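Local coordinates for cellulose-binding protein (Saccharophagus degradans, PDB 2YHG), which is of uncertain function but may hydrolyse glycosyl bonds in carbohydrate metabolism, through a nucleoside hydrolase-like domain in a calcium-, magnesium- and zinc-binding fragment, at residues 143-148 and 179-184; 137-142 and 174-179; 129-134 and 157-162. All blocks are in the same frame, centred on the assembly; numbering follows the deposited sequence.

Going along the chain from the N terminus, helix 129-139 supplies the first halves of contacts 3 and 2, and strand 146-150 the first half of contact 1. The return halves come in the same order. Helix 155-167 closes contact 3 first, the end of helix 170-178 then closes contact 2, and strand 180-185, directly after it, closes contact 1. No contact lies within another; each pair crosses, because their segments alternate. Contact 1 joins neighbouring strands of the central parallel sheet, while contacts 2 and 3 tie helix 129-139 to the next two helices. K179 belongs to contacts 1 and 2, and V138, I157 and V161 pack the helices onto L180 or A148.

Contact 1: 143-148 and 179-184; sequences PRPVWA and KLRVYD
The carbonyl oxygen of R181 receives an almost straight bond from A148 N (2.9 Å, 171° at the hydrogen), while W147 CA adds a CA-H...O contact to the same oxygen. In the parallel pattern V146 bonds K179 and R181, and A148 bonds R181 and Y183, the longest of these being Y183 N to A148 O at 3.2 Å. On one face of the pair, R181 CB sits 3.3 Å from the centroid of the W147 six-membered ring, directly over it, in a CH-pi contact. The R181 chain then bends at chi2 (97°), and its guanidinium, turned 89° from the indole, takes P145 CB at 3.3 Å above its centre. That group is fixed by its own N-H bonds: R181 NH1 reaches L180 O at 3.0 Å from above the carbonyl plane and also S178 O, and R181 NE bonds to S260 OG. The opposite face is apolar, with L180 CD1 4.1 Å from A148 CB. Here A148, L180 and V182 lie against helix 155-167, while W147 meets H250, M251 and P259 on the other side. These are the adjacent fourth and fifth strands of a Rossmann-like parallel sheet, flanked by strands 30-35 and 203-207.

Contact 2: 137-142 and 174-179; sequences AVDKDD and DAFISK
K179 reaches across to V138, and its side chain can be followed atom by atom. K179 CB starts 3.9 Å from V138 CG1. The chain runs extended through CG to CD, where K179 CD lies 3.8 Å from V138 O, then bends at chi3 (-63°), which brings K179 CE to 3.3 Å from the same V138 O. At the tip, K179 NZ makes a weak hydrogen bond to V138 O, also at 3.3 Å. Two waters are held more closely, each 2.8 Å from K179 NZ, which donates to both. Water 1 donates to D139 OD1, and water 2 to K140 O. The ammonium therefore sits at the C-terminal end of helix 129-139, directly on V138 O and through water on K140 O, a place where the helix dipole would probably favour a positive charge; K140 has already left helical geometry.

This is helix-to-helix packing on one flank of a Rossmann-like alpha/beta domain, whose parallel strands run in the order 321456. Helix 129-139 leads into the fourth strand and helix 170-178 into the fifth, so the contact joins the helices just where the chain turns back into the sheet.

Beside the lysine, V138 CG1, anti to its own N (chi1 175°), sits over one face of the F176 ring, 3.6 Å from the centroid and displaced toward the rim. V138 CB touches F176 CE1 at 3.4 Å, and CG2 lies near CZ. D139 OD1 comes to the edge of this ring in its plane, 3.6 Å from F176 CD1, with the carboxylate turned 79° from the ring. D139 OD2 forms a salt bridge with R168. V161 and V164 of helix 155-167 pack against F176.

Contact 3: 129-134 and 157-162; sequences AGSNLI and IAQAVW
S131 and A160 mark the tight centre of this helix crossing, with their CA atoms 4.7 Å apart. The small methyl of A160 lets the backbones close in, so that A160 CB rests 3.5 Å from S131 O. Just beside it, with chi1 at 176°, Q159 CG swings away from its own amide and brushes S131 OG at 3.5 Å, a carbon-oxygen contact. The polar ends are satisfied by loop residues. S131 OG is bonded to S128 N, one half of what a capping box would need at the start of the helix. Q159 holds G123 N through OE1 and D127 OD1 through NE2.

Toward the sheet the contact is apolar, at ordinary van der Waals distances: I134 CG2 lies 3.9 Å from A160 CB, and I134 CD1 meets I157 CG1 at 4.0 Å, the two side chains crossing at about a right angle. Nearer the solvent, partly exposed N132 OD1 accepts a hydrogen bond from K163 NZ of helix 155-167.

The segment axes pass 8.0 Å apart at 59°. Both helices lean on the sheet, I134 on I32 of strand 30-35 and I157 on A148 and C150 of strand 146-150, while I157 also meets L195 of helix 190-198.

Contact 1: 143-148 and 179-184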
ATOM      1  N   PRO A 143      11.421  11.036 -10.142  1.00 14.80           N
ATOM      2  CA  PRO A 143      11.174  11.943  -9.004  1.00 15.58           C
ATOM      3  C   PRO A 143      10.301  11.336  -7.917  1.00 13.94           C
ATOM      4  O   PRO A 143      10.209  11.889  -6.817  1.00 16.05           O
ATOM      5  CB  PRO A 143      10.476  13.153  -9.650  1.00 16.63           C
ATOM      6  CG  PRO A 143       9.834  12.586 -10.856  1.00 16.57           C
ATOM      7  CD  PRO A 143      10.853  11.592 -11.380  1.00 15.70           C
ATOM      8  N   ARG A 144       9.602  10.254  -8.250  1.00 13.89           N
ATOM      9  CA  ARG A 144       8.762   9.624  -7.280  1.00 12.77           C
ATOM     10  C   ARG A 144       9.629   8.883  -6.253  1.00 11.30           C
ATOM     11  O   ARG A 144      10.575   8.194  -6.620  1.00 11.65           O
ATOM     12  CB  ARG A 144       7.858   8.620  -7.966  1.00 12.21           C
ATOM     13  CG  ARG A 144       6.793   9.252  -8.884  1.00 13.94           C
ATOM     14  CD  ARG A 144       6.023   8.177  -9.598  1.00 14.12           C
ATOM     15  NE  ARG A 144       6.884   7.347 -10.432  1.00 13.50           N
ATOM     16  CZ  ARG A 144       6.517   6.182 -10.938  1.00 12.84           C
ATOM     17  NH1 ARG A 144       5.299   5.710 -10.696  1.00 14.31           N
ATOM     18  NH2 ARG A 144       7.357   5.490 -11.680  1.00 13.33           N
ATOM     19  N   PRO A 145       9.256   8.937  -4.988  1.00 10.74           N
ATOM     20  CA  PRO A 145       9.952   8.150  -3.988  1.00  9.46           C
ATOM     21  C   PRO A 145       9.667   6.667  -4.185  1.00  9.05           C
ATOM     22  O   PRO A 145       8.747   6.287  -4.900  1.00 10.29           O
ATOM     23  CB  PRO A 145       9.363   8.670  -2.683  1.00 11.84           C
ATOM     24  CG  PRO A 145       8.083   9.290  -3.029  1.00 15.52           C
ATOM     25  CD  PRO A 145       8.168   9.746  -4.427  1.00 12.00           C
ATOM     26  N   VAL A 146      10.447   5.843  -3.511  1.00  8.91           N
ATOM     27  CA  VAL A 146      10.138   4.451  -3.555  0.50  9.00           C
ATOM     28  C   VAL A 146       9.972   3.851  -2.185  1.00  7.66           C
ATOM     29  O   VAL A 146      10.645   4.188  -1.197  1.00  8.25           O
ATOM     30  CB  VAL A 146      11.140   3.709  -4.400  0.50  9.24           C
ATOM     31  CG1 VAL A 146      12.496   3.891  -3.829  0.50 10.43           C
ATOM     32  CG2 VAL A 146      10.767   2.245  -4.572  0.50  9.38           C
ATOM     33  N   TRP A 147       8.915   3.047  -2.109  1.00  6.98           N
ATOM     34  CA  TRP A 147       8.586   2.302  -0.918  1.00  6.54           C
ATOM     35  C   TRP A 147       9.295   0.973  -0.945  1.00  6.74           C
ATOM     36  O   TRP A 147       9.288   0.269  -1.958  1.00  7.98           O
ATOM     37  CB  TRP A 147       7.097   2.046  -0.817  1.00  8.17           C
ATOM     38  CG  TRP A 147       6.335   3.270  -0.503  1.00  8.17           C
ATOM     39  CD1 TRP A 147       5.975   4.269  -1.376  1.00  9.16           C
ATOM     40  CD2 TRP A 147       5.950   3.720   0.793  1.00  7.62           C
ATOM     41  NE1 TRP A 147       5.416   5.307  -0.693  1.00  8.87           N
ATOM     42  CE2 TRP A 147       5.383   5.005   0.636  1.00  8.33           C
ATOM     43  CE3 TRP A 147       6.055   3.183   2.077  1.00  8.11           C
ATOM     44  CZ2 TRP A 147       4.941   5.745   1.723  1.00  8.41           C
ATOM     45  CZ3 TRP A 147       5.591   3.903   3.146  1.00  8.63           C
ATOM     46  CH2 TRP A 147       5.047   5.195   2.960  1.00  9.14           C
ATOM     47  N   ALA A 148       9.875   0.606   0.192  1.00  6.47           N
ATOM     48  CA  ALA A 148      10.361  -0.752   0.418  1.00  6.54           C
ATOM     49  C   ALA A 148       9.632  -1.300   1.624  1.00  6.30           C
ATOM     50  O   ALA A 148       9.524  -0.618   2.634  1.00  7.36           O
ATOM     51  CB  ALA A 148      11.879  -0.805   0.578  1.00  8.08           C
ATOM     52  N   LYS A 179      14.509   9.804  -0.414  1.00  8.70           N
ATOM     53  CA  LYS A 179      13.754   9.224  -1.498  1.00  9.26           C
ATOM     54  C   LYS A 179      13.144   7.849  -1.177  1.00  9.25           C
ATOM     55  O   LYS A 179      12.424   7.308  -1.987  1.00 11.13           O
ATOM     56  CB  LYS A 179      14.656   9.086  -2.710  1.00  9.97           C
ATOM     57  CG  LYS A 179      15.075  10.419  -3.272  1.00 13.13           C
ATOM     58  CD  LYS A 179      16.003  10.331  -4.444  1.00 14.10           C
ATOM     59  CE  LYS A 179      17.307   9.675  -4.055  1.00 14.75           C
ATOM     60  NZ  LYS A 179      18.331   9.781  -5.131  1.00 17.32           N
ATOM     61  N   LEU A 180      13.407   7.344   0.018  1.00  8.27           N
ATOM     62  CA  LEU A 180      12.946   6.029   0.477  1.00  7.78           C
ATOM     63  C   LEU A 180      11.800   6.216   1.472  1.00  7.12           C
ATOM     64  O   LEU A 180      11.736   7.222   2.174  1.00  7.75           O
ATOM     65  CB  LEU A 180      14.124   5.317   1.129  1.00  7.64           C
ATOM     66  CG  LEU A 180      13.937   3.862   1.573  1.00  8.33           C
ATOM     67  CD1 LEU A 180      13.557   2.947   0.434  1.00  9.86           C
ATOM     68  CD2 LEU A 180      15.204   3.411   2.269  1.00  9.56           C
ATOM     69  N   ARG A 181      10.938   5.199   1.569  1.00  7.27           N
ATOM     70  CA  ARG A 181       9.971   5.067   2.651  1.00  7.45           C
ATOM     71  C   ARG A 181       9.898   3.593   2.994  1.00  6.58           C
ATOM     72  O   ARG A 181      10.061   2.756   2.097  1.00  7.51           O
ATOM     73  CB  ARG A 181       8.579   5.554   2.318  1.00  9.32           C
ATOM     74  CG  ARG A 181       8.437   7.068   2.165  1.00 10.44           C
ATOM     75  CD  ARG A 181       8.502   7.417   0.702  1.00 10.05           C
ATOM     76  NE  ARG A 181       8.252   8.878   0.509  1.00  9.72           N
ATOM     77  CZ  ARG A 181       9.192   9.818   0.559  1.00  9.06           C
ATOM     78  NH1 ARG A 181      10.448   9.526   0.802  1.00  8.56           N
ATOM     79  NH2 ARG A 181       8.874  11.036   0.176  1.00 10.19           N
ATOM     80  N   VAL A 182       9.675   3.280   4.262  1.00  6.24           N
ATOM     81  CA  VAL A 182       9.554   1.896   4.687  1.00  6.07           C
ATOM     82  C   VAL A 182       8.183   1.657   5.296  1.00  5.62           C
ATOM     83  O   VAL A 182       7.731   2.409   6.166  1.00  6.32           O
ATOM     84  CB  VAL A 182      10.662   1.524   5.706  1.00  6.88           C
ATOM     85  CG1 VAL A 182      10.466   0.104   6.252  1.00  7.69           C
ATOM     86  CG2 VAL A 182      12.048   1.657   5.053  1.00  8.03           C
ATOM     87  N   TYR A 183       7.557   0.551   4.863  1.00  5.64           N
ATOM     88  CA  TYR A 183       6.328   0.045   5.496  1.00  5.67           C
ATOM     89  C   TYR A 183       6.664  -1.347   6.023  1.00  5.40           C
ATOM     90  O   TYR A 183       6.842  -2.285   5.258  1.00  5.70           O
ATOM     91  CB  TYR A 183       5.157   0.009   4.494  1.00  6.27           C
ATOM     92  CG  TYR A 183       3.804  -0.154   5.134  1.00  5.78           C
ATOM     93  CD1 TYR A 183       3.477  -1.287   5.868  1.00  5.89           C
ATOM     94  CD2 TYR A 183       2.817   0.800   4.982  1.00  6.46           C
ATOM     95  CE1 TYR A 183       2.211  -1.454   6.387  1.00  6.26           C
ATOM     96  CE2 TYR A 183       1.527   0.639   5.522  1.00  5.89           C
ATOM     97  CZ  TYR A 183       1.242  -0.504   6.227  1.00  5.64           C
ATOM     98  OH  TYR A 183      -0.003  -0.764   6.770  1.00  6.90           O
ATOM     99  N   ASP A 184       6.788  -1.424   7.349  1.00  5.90           N
ATOM    100  CA  ASP A 184       7.168  -2.633   8.089  1.00  5.36           C
ATOM    101  C   ASP A 184       5.905  -3.220   8.704  1.00  5.38           C
ATOM    102  O   ASP A 184       5.237  -2.561   9.491  1.00  5.94           O
ATOM    103  CB  ASP A 184       8.173  -2.203   9.158  1.00  5.68           C
ATOM    104  CG  ASP A 184       8.420  -3.185  10.278  1.00  5.93           C
ATOM    105  OD1 ASP A 184       7.973  -4.344  10.181  1.00  6.94           O
ATOM    106  OD2 ASP A 184       9.105  -2.758  11.263  1.00  6.49           O
TER

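Contact 2: 137-142 and 174-179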
ATOM      1  N   ALA A 137      17.097   1.279  -7.306  1.00  9.45           N
ATOM      2  CA  ALA A 137      15.783   1.922  -7.432  1.00  9.47           C
ATOM      3  C   ALA A 137      15.781   3.290  -6.790  1.00  9.80           C
ATOM      4  O   ALA A 137      15.276   4.264  -7.368  1.00 11.63           O
ATOM      5  CB  ALA A 137      14.715   1.040  -6.797  1.00 10.26           C
ATOM      6  N   VAL A 138      16.341   3.415  -5.601  1.00 10.11           N
ATOM      7  CA  VAL A 138      16.389   4.699  -4.923  1.00 10.63           C
ATOM      8  C   VAL A 138      17.242   5.683  -5.700  1.00 11.25           C
ATOM      9  O   VAL A 138      16.911   6.868  -5.784  1.00 12.26           O
ATOM     10  CB  VAL A 138      16.862   4.551  -3.480  1.00 10.36           C
ATOM     11  CG1 VAL A 138      17.021   5.926  -2.823  1.00 13.09           C
ATOM     12  CG2 VAL A 138      15.876   3.664  -2.682  1.00 12.11           C
ATOM     13  N   ASP A 139      18.318   5.207  -6.324  1.00 10.79           N
ATOM     14  CA  ASP A 139      19.199   6.059  -7.087  1.00 12.46           C
ATOM     15  C   ASP A 139      18.569   6.539  -8.393  1.00 12.71           C
ATOM     16  O   ASP A 139      19.034   7.504  -8.972  1.00 15.16           O
ATOM     17  CB  ASP A 139      20.504   5.338  -7.397  1.00 12.01           C
ATOM     18  CG  ASP A 139      21.446   5.204  -6.215  1.00 12.40           C
ATOM     19  OD1 ASP A 139      21.279   5.893  -5.211  1.00 13.67           O
ATOM     20  OD2 ASP A 139      22.431   4.452  -6.393  1.00 12.97           O
ATOM     21  N   LYS A 140      17.598   5.814  -8.940  1.00 12.53           N
ATOM     22  CA  LYS A 140      17.061   6.082 -10.270  1.00 13.11           C
ATOM     23  C   LYS A 140      16.548   7.516 -10.354  1.00 11.84           C
ATOM     24  O   LYS A 140      15.942   8.037  -9.414  1.00 13.94           O
ATOM     25  CB  LYS A 140      15.948   5.084 -10.576  1.00 13.67           C
ATOM     26  CG  LYS A 140      15.461   5.027 -11.986  1.00 16.33           C
ATOM     27  CD  LYS A 140      14.418   3.931 -12.186  1.00 16.87           C
ATOM     28  CE  LYS A 140      13.939   3.817 -13.606  1.00 20.88           C
ATOM     29  NZ  LYS A 140      12.818   2.867 -13.723  1.00 23.94           N
ATOM     30  N   ASP A 141      16.648   8.069 -11.557  1.00 13.28           N
ATOM     31  CA  ASP A 141      16.211   9.434 -11.855  1.00 12.62           C
ATOM     32  C   ASP A 141      14.720   9.490 -12.117  1.00 14.02           C
ATOM     33  O   ASP A 141      14.258  10.107 -13.068  1.00 15.18           O
ATOM     34  CB  ASP A 141      17.000  10.046 -13.030  1.00 14.08           C
ATOM     35  CG  ASP A 141      16.646   9.415 -14.345  1.00 14.74           C
ATOM     36  OD1 ASP A 141      16.239   8.229 -14.363  1.00 19.81           O
ATOM     37  OD2 ASP A 141      16.791  10.111 -15.377  1.00 19.04           O
ATOM     38  N   ASP A 142      13.938   8.933 -11.204  1.00 14.60           N
ATOM     39  CA  ASP A 142      12.493   9.064 -11.194  1.00 14.08           C
ATOM     40  C   ASP A 142      12.178   9.942  -9.984  1.00 14.61           C
ATOM     41  O   ASP A 142      12.588   9.610  -8.879  1.00 15.15           O
ATOM     42  CB  ASP A 142      11.924   7.641 -11.069  1.00 15.01           C
ATOM     43  CG  ASP A 142      10.429   7.573 -11.220  1.00 13.63           C
ATOM     44  OD1 ASP A 142       9.707   8.462 -10.740  1.00 15.66           O
ATOM     45  OD2 ASP A 142       9.942   6.489 -11.679  1.00 18.22           O
ATOM     46  N   ASP A 174      21.975  11.305   2.928  1.00 11.18           N
ATOM     47  CA  ASP A 174      20.753  12.012   3.254  1.00 12.10           C
ATOM     48  C   ASP A 174      19.825  12.053   2.060  1.00 11.65           C
ATOM     49  O   ASP A 174      18.603  11.943   2.195  1.00 11.73           O
ATOM     50  CB  ASP A 174      21.067  13.433   3.741  1.00 15.01           C
ATOM     51  CG  ASP A 174      21.711  13.455   5.119  1.00 17.78           C
ATOM     52  OD1 ASP A 174      21.452  12.564   5.943  1.00 22.40           O
ATOM     53  OD2 ASP A 174      22.439  14.441   5.413  1.00 25.16           O
ATOM     54  N   ALA A 175      20.388  12.245   0.878  1.00 12.23           N
ATOM     55  CA  ALA A 175      19.559  12.277  -0.322  1.00 12.00           C
ATOM     56  C   ALA A 175      18.888  10.926  -0.580  1.00 10.80           C
ATOM     57  O   ALA A 175      17.721  10.865  -0.929  1.00 11.87           O
ATOM     58  CB  ALA A 175      20.403  12.690  -1.541  1.00 14.12           C
ATOM     59  N   PHE A 176      19.646   9.857  -0.401  1.00 10.51           N
ATOM     60  CA  PHE A 176      19.161   8.487  -0.534  1.00  9.50           C
ATOM     61  C   PHE A 176      17.961   8.273   0.413  1.00  9.02           C
ATOM     62  O   PHE A 176      16.866   7.873  -0.012  1.00  9.76           O
ATOM     63  CB  PHE A 176      20.296   7.512  -0.236  1.00  9.81           C
ATOM     64  CG  PHE A 176      19.967   6.070  -0.500  1.00  8.85           C
ATOM     65  CD1 PHE A 176      20.198   5.513  -1.746  1.00  9.42           C
ATOM     66  CD2 PHE A 176      19.412   5.288   0.505  1.00 10.66           C
ATOM     67  CE1 PHE A 176      19.914   4.197  -1.992  1.00  9.62           C
ATOM     68  CE2 PHE A 176      19.107   3.956   0.250  1.00  9.98           C
ATOM     69  CZ  PHE A 176      19.333   3.422  -1.005  1.00  9.76           C
ATOM     70  N   ILE A 177      18.144   8.600   1.679  1.00  9.00           N
ATOM     71  CA  ILE A 177      17.093   8.441   2.687  1.00  8.72           C
ATOM     72  C   ILE A 177      15.856   9.232   2.345  1.00  9.11           C
ATOM     73  O   ILE A 177      14.736   8.773   2.546  1.00  9.35           O
ATOM     74  CB  ILE A 177      17.633   8.787   4.088  1.00  9.48           C
ATOM     75  CG1 ILE A 177      18.682   7.779   4.546  1.00 10.39           C
ATOM     76  CG2 ILE A 177      16.489   8.972   5.089  1.00 10.95           C
ATOM     77  CD1 ILE A 177      18.133   6.368   4.891  1.00 11.47           C
ATOM     78  N   SER A 178      16.044  10.423   1.783  1.00  8.75           N
ATOM     79  CA  SER A 178      14.914  11.276   1.480  1.00 10.20           C
ATOM     80  C   SER A 178      13.982  10.710   0.417  1.00  9.34           C
ATOM     81  O   SER A 178      12.817  11.101   0.337  1.00 10.55           O
ATOM     82  CB  SER A 178      15.391  12.661   1.044  1.00 11.57           C
ATOM     83  OG  SER A 178      15.872  12.693  -0.281  1.00 15.40           O
ATOM     84  N   LYS A 179      14.509   9.804  -0.414  1.00  8.70           N
ATOM     85  CA  LYS A 179      13.754   9.224  -1.498  1.00  9.26           C
ATOM     86  C   LYS A 179      13.144   7.849  -1.177  1.00  9.25           C
ATOM     87  O   LYS A 179      12.424   7.308  -1.987  1.00 11.13           O
ATOM     88  CB  LYS A 179      14.656   9.086  -2.710  1.00  9.97           C
ATOM     89  CG  LYS A 179      15.075  10.419  -3.272  1.00 13.13           C
ATOM     90  CD  LYS A 179      16.003  10.331  -4.444  1.00 14.10           C
ATOM     91  CE  LYS A 179      17.307   9.675  -4.055  1.00 14.75           C
ATOM     92  NZ  LYS A 179      18.331   9.781  -5.131  1.00 17.32           N
TER
HETATM   93  O   HOH W   1      20.366   8.253  -4.087  1.00 14.48           O
HETATM   94  O   HOH W   2      17.289   9.995  -7.766  1.00 16.61           O

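Contact 3: 129-134 and 157-162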
ATOM      1  N   ALA A 129      21.336  -9.615  -4.153  1.00  7.98           N
ATOM      2  CA  ALA A 129      20.651  -9.083  -5.324  1.00  8.61           C
ATOM      3  C   ALA A 129      19.574  -8.098  -4.897  1.00  8.08           C
ATOM      4  O   ALA A 129      19.409  -7.038  -5.493  1.00  8.43           O
ATOM      5  CB  ALA A 129      20.099 -10.194  -6.182  1.00  9.26           C
ATOM      6  N   GLY A 130      18.837  -8.442  -3.850  1.00  7.09           N
ATOM      7  CA  GLY A 130      17.761  -7.581  -3.395  1.00  7.31           C
ATOM      8  C   GLY A 130      18.223  -6.269  -2.799  1.00  6.80           C
ATOM      9  O   GLY A 130      17.631  -5.224  -3.053  1.00  7.59           O
ATOM     10  N   SER A 131      19.296  -6.283  -2.006  1.00  6.80           N
ATOM     11  CA  SER A 131      19.768  -5.049  -1.428  1.00  7.26           C
ATOM     12  C   SER A 131      20.284  -4.132  -2.524  1.00  7.27           C
ATOM     13  O   SER A 131      20.024  -2.943  -2.517  1.00  7.82           O
ATOM     14  CB  SER A 131      20.791  -5.294  -0.305  1.00  7.61           C
ATOM     15  OG  SER A 131      21.987  -5.883  -0.756  1.00  7.93           O
ATOM     16  N   ASN A 132      21.020  -4.701  -3.466  1.00  7.60           N
ATOM     17  CA  ASN A 132      21.497  -3.888  -4.579  1.00  8.03           C
ATOM     18  C   ASN A 132      20.334  -3.378  -5.423  1.00  8.34           C
ATOM     19  O   ASN A 132      20.427  -2.252  -5.945  1.00  8.91           O
ATOM     20  CB  ASN A 132      22.467  -4.688  -5.456  1.00  9.82           C
ATOM     21  CG  ASN A 132      23.821  -4.872  -4.831  1.00 10.70           C
ATOM     22  OD1 ASN A 132      24.202  -4.150  -3.902  1.00 11.77           O
ATOM     23  ND2 ASN A 132      24.570  -5.844  -5.337  1.00 12.98           N
ATOM     24  N   LEU A 133      19.276  -4.151  -5.591  1.00  8.19           N
ATOM     25  CA  LEU A 133      18.105  -3.716  -6.341  1.00  8.28           C
ATOM     26  C   LEU A 133      17.481  -2.490  -5.681  1.00  8.28           C
ATOM     27  O   LEU A 133      17.101  -1.523  -6.356  1.00  8.75           O
ATOM     28  CB  LEU A 133      17.112  -4.891  -6.453  1.00  8.57           C
ATOM     29  CG  LEU A 133      15.784  -4.645  -7.194  1.00  9.02           C
ATOM     30  CD1 LEU A 133      15.141  -5.963  -7.517  1.00 11.44           C
ATOM     31  CD2 LEU A 133      14.773  -3.832  -6.348  1.00 10.46           C
ATOM     32  N   ILE A 134      17.374  -2.486  -4.353  1.00  7.40           N
ATOM     33  CA  ILE A 134      16.859  -1.362  -3.645  1.00  7.77           C
ATOM     34  C   ILE A 134      17.723  -0.133  -3.883  1.00  7.87           C
ATOM     35  O   ILE A 134      17.214   0.967  -4.115  1.00  8.90           O
ATOM     36  CB  ILE A 134      16.667  -1.679  -2.143  1.00  7.54           C
ATOM     37  CG1 ILE A 134      15.593  -2.723  -1.959  1.00  7.87           C
ATOM     38  CG2 ILE A 134      16.372  -0.425  -1.352  1.00  9.07           C
ATOM     39  CD1 ILE A 134      15.564  -3.344  -0.581  1.00  8.73           C
ATOM     40  N   ILE A 157      16.523  -4.093   3.276  1.00  5.95           N
ATOM     41  CA  ILE A 157      16.512  -2.635   3.235  1.00  6.36           C
ATOM     42  C   ILE A 157      17.701  -2.115   4.065  1.00  6.42           C
ATOM     43  O   ILE A 157      18.418  -1.188   3.634  1.00  7.02           O
ATOM     44  CB  ILE A 157      15.192  -2.061   3.748  1.00  6.47           C
ATOM     45  CG1 ILE A 157      13.983  -2.677   3.045  1.00  7.66           C
ATOM     46  CG2 ILE A 157      15.201  -0.538   3.565  1.00  7.75           C
ATOM     47  CD1 ILE A 157      12.637  -2.349   3.676  1.00  9.04           C
ATOM     48  N   ALA A 158      17.907  -2.686   5.249  1.00  6.85           N
ATOM     49  CA  ALA A 158      19.027  -2.251   6.099  1.00  6.65           C
ATOM     50  C   ALA A 158      20.373  -2.493   5.388  1.00  6.84           C
ATOM     51  O   ALA A 158      21.248  -1.638   5.496  1.00  7.42           O
ATOM     52  CB  ALA A 158      18.983  -2.936   7.439  1.00  7.46           C
ATOM     53  N   GLN A 159      20.528  -3.599   4.678  1.00  6.56           N
ATOM     54  CA  GLN A 159      21.800  -3.836   3.984  1.00  6.87           C
ATOM     55  C   GLN A 159      22.012  -2.751   2.907  1.00  7.34           C
ATOM     56  O   GLN A 159      23.129  -2.253   2.733  1.00  8.08           O
ATOM     57  CB  GLN A 159      21.839  -5.215   3.350  1.00  6.84           C
ATOM     58  CG  GLN A 159      23.093  -5.481   2.539  1.00  7.75           C
ATOM     59  CD  GLN A 159      24.351  -5.536   3.385  1.00  7.72           C
ATOM     60  OE1 GLN A 159      24.289  -5.700   4.593  1.00  8.39           O
ATOM     61  NE2 GLN A 159      25.536  -5.382   2.751  1.00  9.31           N
ATOM     62  N   ALA A 160      20.957  -2.394   2.185  1.00  7.12           N
ATOM     63  CA  ALA A 160      21.043  -1.338   1.163  1.00  7.67           C
ATOM     64  C   ALA A 160      21.509  -0.030   1.809  1.00  7.97           C
ATOM     65  O   ALA A 160      22.437   0.628   1.332  1.00  8.50           O
ATOM     66  CB  ALA A 160      19.693  -1.157   0.509  1.00  8.38           C
ATOM     67  N   VAL A 161      20.823   0.387   2.867  1.00  7.67           N
ATOM     68  CA  VAL A 161      21.166   1.650   3.532  1.00  8.07           C
ATOM     69  C   VAL A 161      22.570   1.582   4.147  1.00  8.15           C
ATOM     70  O   VAL A 161      23.342   2.537   4.035  1.00  8.87           O
ATOM     71  CB  VAL A 161      20.079   2.005   4.593  1.00  7.82           C
ATOM     72  CG1 VAL A 161      20.539   3.178   5.451  1.00  9.41           C
ATOM     73  CG2 VAL A 161      18.751   2.269   3.946  1.00  8.17           C
ATOM     74  N   TRP A 162      22.916   0.459   4.770  1.00  8.17           N
ATOM     75  CA  TRP A 162      24.228   0.283   5.347  1.00  9.32           C
ATOM     76  C   TRP A 162      25.308   0.459   4.284  1.00  8.84           C
ATOM     77  O   TRP A 162      26.326   1.135   4.516  1.00  9.55           O
ATOM     78  CB  TRP A 162      24.353  -1.085   6.037  1.00  8.71           C
ATOM     79  CG  TRP A 162      25.664  -1.274   6.681  1.00  9.09           C
ATOM     80  CD1 TRP A 162      26.019  -0.887   7.946  1.00 10.63           C
ATOM     81  CD2 TRP A 162      26.836  -1.812   6.090  1.00  9.69           C
ATOM     82  NE1 TRP A 162      27.335  -1.139   8.163  1.00 11.63           N
ATOM     83  CE2 TRP A 162      27.869  -1.715   7.045  1.00 11.09           C
ATOM     84  CE3 TRP A 162      27.121  -2.352   4.849  1.00 11.79           C
ATOM     85  CZ2 TRP A 162      29.175  -2.110   6.786  1.00 13.64           C
ATOM     86  CZ3 TRP A 162      28.429  -2.732   4.591  1.00 14.26           C
ATOM     87  CH2 TRP A 162      29.435  -2.570   5.538  1.00 13.84           C
TER